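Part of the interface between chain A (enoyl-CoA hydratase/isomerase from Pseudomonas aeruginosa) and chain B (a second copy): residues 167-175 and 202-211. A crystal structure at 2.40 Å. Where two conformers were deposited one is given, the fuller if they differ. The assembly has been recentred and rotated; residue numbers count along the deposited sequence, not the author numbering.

Chain A (167-175) MRYILTGDE
Chain B (202-211) EYAERIARAA

The end of a chain A helix and the turn after it pack against a chain B helix that begins before Glu202(B), burying 389 Å², both sides summed, with no direct hydrogen bond between them. CA atoms pair Arg168(A) with Tyr203(B) (8.0 Å) and Thr172(A) with Ile207(B) (4.9 Å), so both chains advance in the same direction. Leu171(A), chi1 m and chi2 t, points its CB toward chain B, 4.0 Å from CG1 of Ile207(B), itself m,t; Thr172(A) CG2 lies equally far from that CG1. Leu171(A) O approaches Ala210(B) CB at 3.4 Å, where the small methyl fits against the backbone. Thr172(A) takes chi1 p (58°), which lets OG1 donate to Arg168(A) O (2.6 Å) and accept from Asp174(A) N (3.3 Å), while CG2 also meets Arg206(B) CG (4.0 Å). Gly173(A), phi 69°, leaves the helix with a positive phi that favours glycine. Asp174(A) (chi1 -70°) then bridges two arginines: OD2 receives Arg168(A) NH2 at 2.9 Å, and lies over the guanidinium face of Arg206(B), 3.2 Å from NH2, a purely electrostatic salt bridge. Its negative charge lies close to both guanidinium groups and eases the repulsion expected between Arg168(A) NH1 and Arg206(B) NH2, 3.9 Å apart. Arg168(A), chi1 137° and chi2 101°, sets CD 3.6 Å from CE1 at the Tyr203(B) ring edge (chi1 -82°). One water donates to Thr172(A) O (2.9 Å) and Arg206(B) O (2.6 Å), joining the backbones.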

# COMPACT_ATOMS: atom_id res chain seq x y z
N MSE A 167 -0.17 -11.70 4.95
CA MSE A 167 0.10 -13.13 4.86
C MSE A 167 0.05 -13.79 6.24
O MSE A 167 -0.32 -14.96 6.35
CB MSE A 167 1.41 -13.47 4.12
CG MSE A 167 1.43 -13.10 2.60
SE MSE A 167 -0.17 -13.60 1.60
CE MSE A 167 -0.66 -11.83 0.89
N ARG A 168 0.42 -13.05 7.29
CA ARG A 168 0.42 -13.65 8.63
C ARG A 168 -0.96 -14.27 8.90
O ARG A 168 -1.08 -15.31 9.55
CB ARG A 168 0.76 -12.60 9.70
CG ARG A 168 -0.13 -12.67 10.96
CD ARG A 168 0.64 -13.37 12.04
NE ARG A 168 -0.07 -13.71 13.27
CZ ARG A 168 -0.70 -14.86 13.46
NH1 ARG A 168 -1.27 -15.10 14.63
NH2 ARG A 168 -0.80 -15.76 12.48
N TYR A 169 -2.01 -13.64 8.39
CA TYR A 169 -3.39 -14.09 8.65
C TYR A 169 -4.05 -14.86 7.49
O TYR A 169 -4.79 -15.78 7.72
CB TYR A 169 -4.29 -12.94 9.10
CG TYR A 169 -3.87 -12.38 10.44
CD1 TYR A 169 -4.03 -13.14 11.60
CD2 TYR A 169 -3.31 -11.10 10.56
CE1 TYR A 169 -3.64 -12.65 12.84
CE2 TYR A 169 -2.90 -10.58 11.82
CZ TYR A 169 -3.08 -11.37 12.95
OH TYR A 169 -2.71 -10.91 14.23
N ILE A 170 -3.74 -14.49 6.26
CA ILE A 170 -4.30 -15.13 5.10
C ILE A 170 -3.84 -16.60 4.95
O ILE A 170 -4.63 -17.47 4.63
CB ILE A 170 -3.99 -14.27 3.85
CG1 ILE A 170 -4.79 -12.99 3.92
CG2 ILE A 170 -4.33 -14.99 2.58
CD1 ILE A 170 -4.42 -12.01 2.88
N LEU A 171 -2.56 -16.87 5.22
CA LEU A 171 -2.03 -18.23 5.07
C LEU A 171 -2.18 -19.12 6.31
O LEU A 171 -1.94 -20.29 6.23
CB LEU A 171 -0.56 -18.19 4.62
CG LEU A 171 -0.29 -17.24 3.45
CD1 LEU A 171 1.19 -17.25 3.05
CD2 LEU A 171 -1.15 -17.61 2.27
N THR A 172 -2.60 -18.58 7.45
CA THR A 172 -2.76 -19.39 8.68
C THR A 172 -4.22 -19.57 9.07
O THR A 172 -4.57 -20.52 9.79
CB THR A 172 -2.04 -18.73 9.87
OG1 THR A 172 -2.55 -17.39 10.10
CG2 THR A 172 -0.56 -18.60 9.55
N GLY A 173 -5.07 -18.63 8.65
CA GLY A 173 -6.45 -18.58 9.11
C GLY A 173 -6.63 -18.22 10.58
O GLY A 173 -7.70 -18.42 11.13
N ASP A 174 -5.60 -17.65 11.22
CA ASP A 174 -5.73 -17.29 12.63
C ASP A 174 -6.65 -16.10 12.83
O ASP A 174 -6.72 -15.22 11.97
CB ASP A 174 -4.35 -17.01 13.24
CG ASP A 174 -3.50 -18.27 13.39
OD1 ASP A 174 -4.09 -19.36 13.62
OD2 ASP A 174 -2.25 -18.17 13.30
N GLU A 175 -7.36 -16.10 13.95
CA GLU A 175 -8.22 -15.01 14.39
C GLU A 175 -7.47 -13.72 14.65
O GLU A 175 -6.37 -13.72 15.21
CB GLU A 175 -8.82 -15.36 15.72
CG GLU A 175 -10.24 -15.93 15.70
CD GLU A 175 -10.72 -16.17 17.13
OE1 GLU A 175 -10.57 -17.33 17.62
OE2 GLU A 175 -11.18 -15.20 17.78
N GLU B 202 7.90 -21.60 14.14
CA GLU B 202 6.53 -21.64 14.60
C GLU B 202 5.53 -21.09 13.53
O GLU B 202 4.47 -21.67 13.31
CB GLU B 202 6.38 -20.85 15.89
CG GLU B 202 7.51 -21.04 16.86
CD GLU B 202 7.21 -20.45 18.24
OE1 GLU B 202 6.05 -20.03 18.47
OE2 GLU B 202 8.13 -20.40 19.09
N TYR B 203 5.88 -19.97 12.90
CA TYR B 203 5.04 -19.39 11.85
C TYR B 203 4.89 -20.32 10.67
O TYR B 203 3.82 -20.38 10.07
CB TYR B 203 5.61 -18.06 11.30
CG TYR B 203 5.28 -16.85 12.14
CD1 TYR B 203 3.99 -16.27 12.09
CD2 TYR B 203 6.23 -16.26 12.98
CE1 TYR B 203 3.67 -15.14 12.87
CE2 TYR B 203 5.92 -15.11 13.76
CZ TYR B 203 4.63 -14.57 13.70
OH TYR B 203 4.31 -13.47 14.45
N ALA B 204 5.97 -21.01 10.33
CA ALA B 204 6.00 -21.89 9.18
C ALA B 204 5.22 -23.15 9.48
O ALA B 204 4.52 -23.66 8.61
CB ALA B 204 7.44 -22.26 8.82
N GLU B 205 5.36 -23.68 10.69
CA GLU B 205 4.48 -24.77 11.13
C GLU B 205 3.00 -24.37 11.06
O GLU B 205 2.15 -25.16 10.61
CB GLU B 205 4.87 -25.29 12.51
CG GLU B 205 5.82 -26.52 12.43
CD GLU B 205 6.99 -26.44 13.43
OE1 GLU B 205 6.96 -25.61 14.37
OE2 GLU B 205 7.96 -27.22 13.26
N ARG B 206 2.69 -23.13 11.43
CA ARG B 206 1.31 -22.69 11.33
C ARG B 206 0.76 -22.65 9.87
O ARG B 206 -0.38 -23.03 9.64
CB ARG B 206 1.12 -21.36 12.06
CG ARG B 206 -0.29 -21.16 12.58
CD ARG B 206 -0.41 -21.67 14.00
NE ARG B 206 -0.91 -20.65 14.92
CZ ARG B 206 -0.27 -19.52 15.25
NH1 ARG B 206 0.92 -19.22 14.71
NH2 ARG B 206 -0.82 -18.67 16.11
N ILE B 207 1.57 -22.21 8.90
CA ILE B 207 1.19 -22.13 7.50
C ILE B 207 1.11 -23.56 6.97
O ILE B 207 0.27 -23.89 6.13
CB ILE B 207 2.26 -21.34 6.67
CG1 ILE B 207 2.23 -19.84 7.00
CG2 ILE B 207 2.16 -21.60 5.16
CD1 ILE B 207 3.48 -19.07 6.41
N ALA B 208 1.99 -24.42 7.46
CA ALA B 208 1.94 -25.82 7.03
C ALA B 208 0.70 -26.61 7.52
O ALA B 208 0.45 -27.68 7.01
CB ALA B 208 3.26 -26.58 7.38
N ARG B 209 -0.04 -26.10 8.50
CA ARG B 209 -1.25 -26.80 8.89
C ARG B 209 -2.44 -26.40 8.03
O ARG B 209 -3.44 -27.12 7.96
CB ARG B 209 -1.54 -26.69 10.40
CG ARG B 209 -0.87 -27.83 11.20
CD ARG B 209 -1.80 -28.44 12.27
NE ARG B 209 -3.02 -29.01 11.71
CZ ARG B 209 -4.24 -28.58 11.99
NH1 ARG B 209 -4.42 -27.58 12.83
NH2 ARG B 209 -5.30 -29.17 11.43
N ALA B 210 -2.31 -25.26 7.35
CA ALA B 210 -3.35 -24.84 6.41
C ALA B 210 -3.48 -25.86 5.24
O ALA B 210 -2.58 -26.64 4.97
CB ALA B 210 -3.03 -23.45 5.89
N ALA B 211 -4.61 -25.84 4.55
CA ALA B 211 -4.75 -26.63 3.33
C ALA B 211 -3.88 -26.10 2.18
O ALA B 211 -4.00 -24.93 1.78
CB ALA B 211 -6.25 -26.67 2.90
O HOH W 1 -2.82 -22.69 10.59